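Local coordinates for [4Fe-4S]-dependent U34-ARNt thiolase (Methanococcus maripaludis, PDB 6SCY), which probably transfers sulfur to uridine 34 of tRNA, using ATP and a [4Fe-4S] cluster, at residues A83-E88 against A100-C105; G92-G97 against S231-S236; I167-D172 against V203-P208. All coordinates share one frame; numbering follows the deposited sequence.

Interaction 1 of 3, residues A83-E88 against A100-C105; sequences AIMVNE and AAVKFC. With SF4 (iron/sulfur cluster), chain E.
Met85 reaches from its strand to helix 95-108 and sets its terminal methyl among Ala101, Val102 and Cys105. The setting is the beta-alpha-beta unit of strand 80-87, helix 95-108 and strand 111-116 in the PP-loop domain, a member of the HUP superfamily. The helix returns nearly antiparallel to the strand it follows, at 162°, with 10.0 Å between the two segment axes, and side chains fill the gap.

Met85 does most of this. Its CG stands beside the backbone N (chi1 -67°), the chain bends at chi2, and the terminal CE is the atom that meets the helix. CE approaches both CB of Ala101 and CG2 of Val102 to 3.8 Å, and lies 3.5 Å from Ala101 O, a carbonyl already engaged by Cys105 N in the helix. On the next turn Cys105 presents SG both to that methyl, with CE and SG 4.0 Å apart, and to Ala83, whose CB is 3.7 Å from SG. Ala83 and Met85 thus look out from the same face of the strand. Tyr112 of strand 111-116 also touches Met85, Val102 and Cys105, while Ile84, on the other face, packs on Leu153 and Val156 of helix 141-159.

Val86 is predicted to contact ATP, and just beyond it the strand runs out toward the cluster. There Glu88 forms salt bridges with Arg94 through OE1 and with Arg149 through OE2; this second oxygen, OE2, sits 3.4 Å from S1 of the cluster.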
loop_
_atom_site.group_PDB
_atom_site.type_symbol
_atom_site.label_atom_id
_atom_site.label_comp_id
_atom_site.label_asym_id
_atom_site.label_seq_id
_atom_site.Cartn_x
_atom_site.Cartn_y
_atom_site.Cartn_z
ATOM N N ALA A 83 -17.633 12.059 27.780
ATOM C CA ALA A 83 -17.036 12.748 26.633
ATOM C C ALA A 83 -15.874 13.607 27.083
ATOM O O ALA A 83 -15.999 14.330 28.066
ATOM C CB ALA A 83 -18.073 13.603 25.928
ATOM N N ILE A 84 -14.741 13.513 26.388
ATOM C CA ILE A 84 -13.548 14.297 26.716
ATOM C C ILE A 84 -13.185 15.227 25.571
ATOM O O ILE A 84 -12.921 14.763 24.454
ATOM C CB ILE A 84 -12.316 13.450 27.148
ATOM C CG1 ILE A 84 -12.679 12.272 28.075
ATOM C CG2 ILE A 84 -11.245 14.350 27.775
ATOM C CD1 ILE A 84 -11.887 11.010 27.773
ATOM N N MET A 85 -13.133 16.537 25.872
ATOM C CA MET A 85 -12.741 17.574 24.920
ATOM C C MET A 85 -11.358 18.082 25.322
ATOM O O MET A 85 -11.164 18.466 26.479
ATOM C CB MET A 85 -13.753 18.727 24.906
ATOM C CG MET A 85 -15.107 18.347 24.363
ATOM S SD MET A 85 -16.166 17.710 25.672
ATOM C CE MET A 85 -17.738 18.110 25.019
ATOM N N VAL A 86 -10.393 18.066 24.388
ATOM C CA VAL A 86 -9.027 18.498 24.688
ATOM C C VAL A 86 -8.695 19.823 23.994
ATOM O O VAL A 86 -8.460 19.831 22.789
ATOM C CB VAL A 86 -7.961 17.395 24.413
ATOM C CG1 VAL A 86 -6.612 17.779 24.997
ATOM C CG2 VAL A 86 -8.397 16.038 24.954
ATOM N N ASN A 87 -8.688 20.941 24.737
ATOM C CA ASN A 87 -8.319 22.234 24.155
ATOM C C ASN A 87 -6.803 22.289 24.074
ATOM O O ASN A 87 -6.123 22.397 25.100
ATOM C CB ASN A 87 -8.876 23.421 24.957
ATOM C CG ASN A 87 -8.299 24.768 24.567
ATOM O OD1 ASN A 87 -8.081 25.084 23.388
ATOM N ND2 ASN A 87 -8.036 25.594 25.565
ATOM N N GLU A 88 -6.278 22.201 22.843
ATOM C CA GLU A 88 -4.838 22.227 22.570
ATOM C C GLU A 88 -4.178 23.545 22.993
ATOM O O GLU A 88 -2.955 23.599 23.129
ATOM C CB GLU A 88 -4.541 21.887 21.102
ATOM C CG GLU A 88 -4.875 20.452 20.734
ATOM C CD GLU A 88 -6.049 20.236 19.798
ATOM O OE1 GLU A 88 -6.862 21.169 19.612
ATOM O OE2 GLU A 88 -6.164 19.112 19.256
ATOM N N ALA A 100 -19.747 23.567 20.321
ATOM C CA ALA A 100 -20.735 22.732 19.630
ATOM C C ALA A 100 -20.812 21.335 20.262
ATOM O O ALA A 100 -21.908 20.770 20.365
ATOM C CB ALA A 100 -20.389 22.624 18.154
ATOM N N ALA A 101 -19.649 20.802 20.710
ATOM C CA ALA A 101 -19.533 19.496 21.365
ATOM C C ALA A 101 -20.121 19.507 22.787
ATOM O O ALA A 101 -20.699 18.503 23.211
ATOM C CB ALA A 101 -18.080 19.046 21.396
ATOM N N VAL A 102 -19.963 20.632 23.522
ATOM C CA VAL A 102 -20.488 20.823 24.878
ATOM C C VAL A 102 -22.013 20.962 24.802
ATOM O O VAL A 102 -22.724 20.282 25.545
ATOM C CB VAL A 102 -19.822 22.017 25.608
ATOM C CG1 VAL A 102 -20.575 22.392 26.883
ATOM C CG2 VAL A 102 -18.366 21.715 25.931
ATOM N N LYS A 103 -22.507 21.804 23.869
ATOM C CA LYS A 103 -23.938 22.064 23.663
ATOM C C LYS A 103 -24.714 20.805 23.209
ATOM O O LYS A 103 -25.921 20.717 23.476
ATOM C CB LYS A 103 -24.168 23.277 22.738
ATOM C CG LYS A 103 -23.979 24.594 23.506
ATOM C CD LYS A 103 -24.356 25.852 22.733
ATOM C CE LYS A 103 -24.353 27.062 23.654
ATOM N NZ LYS A 103 -23.628 28.248 22.924
ATOM N N PHE A 104 -24.016 19.818 22.575
ATOM C CA PHE A 104 -24.587 18.523 22.183
ATOM C C PHE A 104 -24.714 17.678 23.460
ATOM O O PHE A 104 -25.779 17.106 23.711
ATOM C CB PHE A 104 -23.701 17.805 21.134
ATOM C CG PHE A 104 -24.070 16.368 20.810
ATOM C CD1 PHE A 104 -24.946 16.074 19.774
ATOM C CD2 PHE A 104 -23.503 15.311 21.514
ATOM C CE1 PHE A 104 -25.273 14.746 19.470
ATOM C CE2 PHE A 104 -23.852 13.990 21.224
ATOM C CZ PHE A 104 -24.726 13.716 20.199
ATOM N N CYS A 105 -23.625 17.622 24.266
ATOM C CA CYS A 105 -23.543 16.887 25.530
ATOM C C CYS A 105 -24.601 17.330 26.528
ATOM O O CYS A 105 -25.045 16.528 27.352
ATOM C CB CYS A 105 -22.143 16.984 26.124
ATOM S SG CYS A 105 -20.980 15.763 25.471
HETATM FE FE1 SF4 E . -2.321 19.056 13.817
HETATM FE FE2 SF4 E . -3.007 19.377 16.461
HETATM FE FE3 SF4 E . -4.921 18.640 14.637
HETATM FE FE4 SF4 E . -3.885 21.185 14.580
HETATM S S1 SF4 E . -5.128 20.239 16.269
HETATM S S2 SF4 E . -4.230 19.809 12.775
HETATM S S3 SF4 E . -1.704 20.788 15.194
HETATM S S4 SF4 E . -3.072 17.423 15.262
#

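Interaction 2 of 3, residues G92-G97 against S231-S236. With SF4 (iron/sulfur cluster), chain E.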
loop_
_atom_site.group_PDB
_atom_site.type_symbol
_atom_site.label_atom_id
_atom_site.label_comp_id
_atom_site.label_asym_id
_atom_site.label_seq_id
_atom_site.Cartn_x
_atom_site.Cartn_y
_atom_site.Cartn_z
ATOM N N GLY A 92 -6.320 30.849 18.249
ATOM C CA GLY A 92 -7.328 30.844 17.194
ATOM C C GLY A 92 -8.767 30.690 17.636
ATOM O O GLY A 92 -9.233 31.431 18.511
ATOM N N TYR A 93 -9.483 29.725 17.013
ATOM C CA TYR A 93 -10.881 29.453 17.332
ATOM C C TYR A 93 -11.180 27.951 17.415
ATOM O O TYR A 93 -11.892 27.376 16.579
ATOM C CB TYR A 93 -11.848 30.204 16.396
ATOM C CG TYR A 93 -12.658 31.253 17.126
ATOM C CD1 TYR A 93 -12.257 32.586 17.139
ATOM C CD2 TYR A 93 -13.790 30.906 17.858
ATOM C CE1 TYR A 93 -12.980 33.552 17.836
ATOM C CE2 TYR A 93 -14.523 31.862 18.557
ATOM C CZ TYR A 93 -14.114 33.184 18.545
ATOM O OH TYR A 93 -14.839 34.126 19.233
ATOM N N ARG A 94 -10.616 27.329 18.464
ATOM C CA ARG A 94 -10.805 25.918 18.824
ATOM C C ARG A 94 -12.024 25.864 19.732
ATOM O O ARG A 94 -12.760 24.877 19.735
ATOM C CB ARG A 94 -9.592 25.385 19.605
ATOM C CG ARG A 94 -8.268 25.485 18.837
ATOM C CD ARG A 94 -7.255 24.527 19.403
ATOM N NE ARG A 94 -6.133 24.340 18.480
ATOM C CZ ARG A 94 -6.111 23.462 17.485
ATOM N NH1 ARG A 94 -7.157 22.669 17.267
ATOM N NH2 ARG A 94 -5.054 23.360 16.706
ATOM N N THR A 95 -12.222 26.959 20.501
ATOM C CA THR A 95 -13.307 27.207 21.452
ATOM C C THR A 95 -14.681 26.979 20.837
ATOM O O THR A 95 -15.486 26.276 21.439
ATOM C CB THR A 95 -13.176 28.613 22.066
ATOM O OG1 THR A 95 -12.867 29.562 21.033
ATOM C CG2 THR A 95 -12.114 28.671 23.154
ATOM N N ASP A 96 -14.924 27.512 19.617
ATOM C CA ASP A 96 -16.187 27.379 18.876
ATOM C C ASP A 96 -16.527 25.922 18.510
ATOM O O ASP A 96 -17.697 25.580 18.336
ATOM C CB ASP A 96 -16.157 28.267 17.622
ATOM C CG ASP A 96 -17.367 29.169 17.442
ATOM O OD1 ASP A 96 -17.731 29.878 18.409
ATOM O OD2 ASP A 96 -17.936 29.185 16.327
ATOM N N GLY A 97 -15.494 25.095 18.427
ATOM C CA GLY A 97 -15.548 23.677 18.099
ATOM C C GLY A 97 -15.987 22.880 19.301
ATOM O O GLY A 97 -16.924 22.086 19.212
ATOM N N SER A 231 -14.355 23.374 12.920
ATOM C CA SER A 231 -13.110 23.244 13.697
ATOM C C SER A 231 -11.814 23.213 12.819
ATOM O O SER A 231 -11.138 22.177 12.746
ATOM C CB SER A 231 -13.175 22.067 14.677
ATOM O OG SER A 231 -13.796 20.897 14.167
ATOM N N PRO A 232 -11.437 24.351 12.173
ATOM C CA PRO A 232 -10.205 24.356 11.360
ATOM C C PRO A 232 -8.951 24.707 12.169
ATOM O O PRO A 232 -9.036 25.451 13.152
ATOM C CB PRO A 232 -10.502 25.398 10.279
ATOM C CG PRO A 232 -11.548 26.308 10.882
ATOM C CD PRO A 232 -12.102 25.672 12.135
ATOM N N CYS A 233 -7.785 24.178 11.754
ATOM C CA CYS A 233 -6.533 24.421 12.468
ATOM C C CYS A 233 -5.735 25.626 11.931
ATOM O O CYS A 233 -5.319 25.608 10.766
ATOM C CB CYS A 233 -5.682 23.157 12.519
ATOM S SG CYS A 233 -4.281 23.259 13.664
ATOM N N PRO A 234 -5.485 26.667 12.774
ATOM C CA PRO A 234 -4.716 27.830 12.296
ATOM C C PRO A 234 -3.194 27.664 12.339
ATOM O O PRO A 234 -2.488 28.554 11.861
ATOM C CB PRO A 234 -5.192 28.979 13.201
ATOM C CG PRO A 234 -5.928 28.338 14.343
ATOM C CD PRO A 234 -5.893 26.847 14.182
ATOM N N TYR A 235 -2.686 26.538 12.894
ATOM C CA TYR A 235 -1.245 26.296 13.008
ATOM C C TYR A 235 -0.766 24.971 12.378
ATOM O O TYR A 235 0.410 24.626 12.535
ATOM C CB TYR A 235 -0.786 26.416 14.476
ATOM C CG TYR A 235 -0.399 27.827 14.871
ATOM C CD1 TYR A 235 0.923 28.256 14.794
ATOM C CD2 TYR A 235 -1.357 28.737 15.311
ATOM C CE1 TYR A 235 1.285 29.557 15.140
ATOM C CE2 TYR A 235 -1.007 30.044 15.657
ATOM C CZ TYR A 235 0.316 30.447 15.575
ATOM O OH TYR A 235 0.663 31.729 15.929
ATOM N N SER A 236 -1.651 24.249 11.644
ATOM C CA SER A 236 -1.288 22.996 10.964
ATOM C C SER A 236 -2.125 22.670 9.723
ATOM O O SER A 236 -3.360 22.637 9.775
ATOM C CB SER A 236 -1.286 21.810 11.920
ATOM O OG SER A 236 -0.100 21.770 12.696
HETATM FE FE1 SF4 E . -2.321 19.056 13.817
HETATM FE FE2 SF4 E . -3.007 19.377 16.461
HETATM FE FE3 SF4 E . -4.921 18.640 14.637
HETATM FE FE4 SF4 E . -3.885 21.185 14.580
HETATM S S1 SF4 E . -5.128 20.239 16.269
HETATM S S2 SF4 E . -4.230 19.809 12.775
HETATM S S3 SF4 E . -1.704 20.788 15.194
HETATM S S4 SF4 E . -3.072 17.423 15.262
#
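Arg94 and Cys233 meet at the iron-sulfur cluster, where NH2 of the arginine lies 3.1 Å from SG of the cysteine. That sulfur binds the cluster iron FE4 at 2.3 Å and stands anti to the backbone N (chi1 -168°). The arginine chain, extended from CG to NE, brings its guanidinium to the cluster with FE4 in the plane at its edge; NH2 is 3.2 Å from S1. The same guanidinium carries the salt bridge to Glu88, and its positive charge would be expected to temper the negative charge of the thiolate and sulfides.

Cys233 joins Cys142 and Cys145 as cluster ligands, so the loop 231-236 supplies the third cysteine of the [4Fe-4S] site in this PP-loop domain, the other two lying on helix 141-159. Ser236 adds its OG, 3.1 Å from S3, while the same hydroxyl donates to Tyr235 O.

Away from the iron the contact thins. At the buried end Gly97 CA only approaches Ser231 CB, at 4.5 Å. At the solvent side the exposed Gly92, with positive phi, puts its CA 4.0 Å from CG of the exposed Pro234.

Interaction 3 of 3, residues I167-D172 against V203-P208. With SO4 (sulfate ion), chain B.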
loop_
_atom_site.group_PDB
_atom_site.type_symbol
_atom_site.label_atom_id
_atom_site.label_comp_id
_atom_site.label_asym_id
_atom_site.label_seq_id
_atom_site.Cartn_x
_atom_site.Cartn_y
_atom_site.Cartn_z
ATOM N N ILE A 167 -12.832 6.801 19.448
ATOM C CA ILE A 167 -12.274 7.822 18.549
ATOM C C ILE A 167 -13.098 7.846 17.253
ATOM O O ILE A 167 -13.396 6.792 16.694
ATOM C CB ILE A 167 -10.737 7.625 18.292
ATOM C CG1 ILE A 167 -9.936 7.297 19.577
ATOM C CG2 ILE A 167 -10.122 8.813 17.555
ATOM C CD1 ILE A 167 -9.809 8.396 20.598
ATOM N N GLY A 168 -13.465 9.046 16.810
ATOM C CA GLY A 168 -14.289 9.268 15.625
ATOM C C GLY A 168 -13.596 9.184 14.276
ATOM O O GLY A 168 -13.782 10.068 13.433
ATOM N N HIS A 169 -12.815 8.112 14.043
ATOM C CA HIS A 169 -12.134 7.921 12.760
ATOM C C HIS A 169 -13.089 7.217 11.828
ATOM O O HIS A 169 -13.687 6.209 12.222
ATOM C CB HIS A 169 -10.835 7.105 12.911
ATOM C CG HIS A 169 -9.723 7.808 13.632
ATOM N ND1 HIS A 169 -8.805 7.106 14.395
ATOM C CD2 HIS A 169 -9.398 9.121 13.662
ATOM C CE1 HIS A 169 -7.962 8.009 14.862
ATOM N NE2 HIS A 169 -8.283 9.235 14.453
ATOM N N ASN A 170 -13.281 7.768 10.614
ATOM C CA ASN A 170 -14.186 7.174 9.632
ATOM C C ASN A 170 -13.405 6.346 8.600
ATOM O O ASN A 170 -12.177 6.320 8.663
ATOM C CB ASN A 170 -15.116 8.231 9.015
ATOM C CG ASN A 170 -14.467 9.255 8.122
ATOM O OD1 ASN A 170 -13.763 8.942 7.168
ATOM N ND2 ASN A 170 -14.713 10.515 8.389
ATOM N N LEU A 171 -14.101 5.650 7.677
ATOM C CA LEU A 171 -13.454 4.807 6.660
ATOM C C LEU A 171 -12.429 5.565 5.829
ATOM O O LEU A 171 -11.333 5.037 5.605
ATOM C CB LEU A 171 -14.484 4.097 5.767
ATOM C CG LEU A 171 -13.952 3.058 4.774
ATOM C CD1 LEU A 171 -13.270 1.896 5.482
ATOM C CD2 LEU A 171 -15.068 2.539 3.898
ATOM N N ASP A 172 -12.772 6.810 5.404
ATOM C CA ASP A 172 -11.891 7.691 4.634
ATOM C C ASP A 172 -10.632 7.993 5.447
ATOM O O ASP A 172 -9.545 7.746 4.936
ATOM C CB ASP A 172 -12.608 8.986 4.228
ATOM C CG ASP A 172 -13.449 8.894 2.973
ATOM O OD1 ASP A 172 -14.519 8.246 3.018
ATOM O OD2 ASP A 172 -13.060 9.502 1.956
ATOM N N VAL A 203 -5.795 2.068 27.995
ATOM C CA VAL A 203 -7.225 1.909 27.701
ATOM C C VAL A 203 -7.337 1.641 26.195
ATOM O O VAL A 203 -6.663 2.308 25.408
ATOM C CB VAL A 203 -8.053 3.147 28.157
ATOM C CG1 VAL A 203 -9.537 2.978 27.861
ATOM C CG2 VAL A 203 -7.848 3.432 29.641
ATOM N N LYS A 204 -8.162 0.654 25.806
ATOM C CA LYS A 204 -8.341 0.231 24.416
ATOM C C LYS A 204 -9.014 1.288 23.547
ATOM O O LYS A 204 -10.112 1.749 23.865
ATOM C CB LYS A 204 -9.108 -1.103 24.349
ATOM C CG LYS A 204 -8.679 -2.009 23.201
ATOM C CD LYS A 204 -9.613 -1.944 22.000
ATOM C CE LYS A 204 -9.256 -3.005 20.987
ATOM N NZ LYS A 204 -10.280 -3.102 19.913
ATOM N N ARG A 205 -8.338 1.666 22.452
ATOM C CA ARG A 205 -8.825 2.642 21.481
ATOM C C ARG A 205 -9.791 1.971 20.505
ATOM O O ARG A 205 -9.384 1.108 19.725
ATOM C CB ARG A 205 -7.651 3.277 20.720
ATOM C CG ARG A 205 -7.336 4.707 21.124
ATOM C CD ARG A 205 -6.118 5.226 20.380
ATOM N NE ARG A 205 -5.873 6.639 20.658
ATOM C CZ ARG A 205 -6.118 7.627 19.805
ATOM N NH1 ARG A 205 -6.590 7.365 18.594
ATOM N NH2 ARG A 205 -5.863 8.879 20.146
ATOM N N ILE A 206 -11.077 2.333 20.582
ATOM C CA ILE A 206 -12.127 1.805 19.702
ATOM C C ILE A 206 -12.558 2.893 18.710
ATOM O O ILE A 206 -12.558 4.069 19.066
ATOM C CB ILE A 206 -13.330 1.154 20.462
ATOM C CG1 ILE A 206 -13.949 2.104 21.519
ATOM C CG2 ILE A 206 -12.915 -0.170 21.091
ATOM C CD1 ILE A 206 -15.444 1.935 21.804
ATOM N N LYS A 207 -12.872 2.516 17.461
ATOM C CA LYS A 207 -13.316 3.457 16.426
ATOM C C LYS A 207 -14.667 2.977 15.898
ATOM O O LYS A 207 -14.705 2.102 15.028
ATOM C CB LYS A 207 -12.288 3.589 15.289
ATOM C CG LYS A 207 -11.042 4.360 15.675
ATOM C CD LYS A 207 -9.796 3.715 15.094
ATOM C CE LYS A 207 -8.586 3.945 15.963
ATOM N NZ LYS A 207 -8.687 3.238 17.273
ATOM N N PRO A 208 -15.798 3.474 16.449
ATOM C CA PRO A 208 -17.103 2.999 15.970
ATOM C C PRO A 208 -17.361 3.328 14.503
ATOM O O PRO A 208 -17.950 2.518 13.807
ATOM C CB PRO A 208 -18.103 3.689 16.908
ATOM C CG PRO A 208 -17.294 4.144 18.090
ATOM C CD PRO A 208 -15.959 4.480 17.517
HETATM S S SO4 B . -6.713 11.691 17.353
HETATM O O1 SO4 B . -7.768 11.628 18.364
HETATM O O2 SO4 B . -7.117 12.592 16.272
HETATM O O3 SO4 B . -6.472 10.356 16.808
HETATM O O4 SO4 B . -5.486 12.186 17.971
#
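Ile167 has the most surface buried here, its side chain lying against the guanidinium of Arg205. CG1 sits over one face of that flat group, 3.5 Å from NH1 and offset toward the rim, and CD1 comes within 3.9 Å of CZ of Arg205. CG2, anti to the backbone N, goes instead over a face of the His169 ring, so one isoleucine backs both polar groups.

The backbones are joined by a hydrogen bond from Ile167 N to Ile206 O, 2.8 Å long. It belongs to the parallel pairing of strand 164-167 with strand 204-206, outermost in this chain, in the five-stranded sheet of the PP-loop domain. Ile167 O then receives a CA-H...O contact from Lys207, and the chain leaves the strand through an inverse gamma turn centred on Gly168, a predicted ATP-binding residue. Asn170 caps the helix that follows.

Lys207 and His169 run side by side, pointing the same way. Lys207 CE lies at the edge of the imidazole, 3.5 Å from ND1, and its CG packs near CB of the histidine. At the far end of the ring NE2 makes a weak bond to sulfate O3, 3.2 Å away; Arg205 NH1 makes another weak one to that oxygen, which lies in the guanidinium plane. Arg205 NH1 also forms a salt bridge with a second sulfate.

Overall arrangement
From the N terminus, segment 83-88 comes first, and interaction 1 closes a short loop of 11 residues when helix 95-108 folds back on strand 80-87. The first segment of interaction 2, 92-97, lies inside that loop, but its partner 231-236 comes far downstream, so interactions 1 and 2 cross. Interaction 3 follows interaction 1 in series and is nested within the long loop that interaction 2 closes. Interactions 1 and 2 share helix 95-108, touch each other and both reach the cluster. Interaction 3, about 17 Å from interaction 1 between centres, lies toward the other end of the same parallel sheet, where strand 164-167 pairs with strand 204-206.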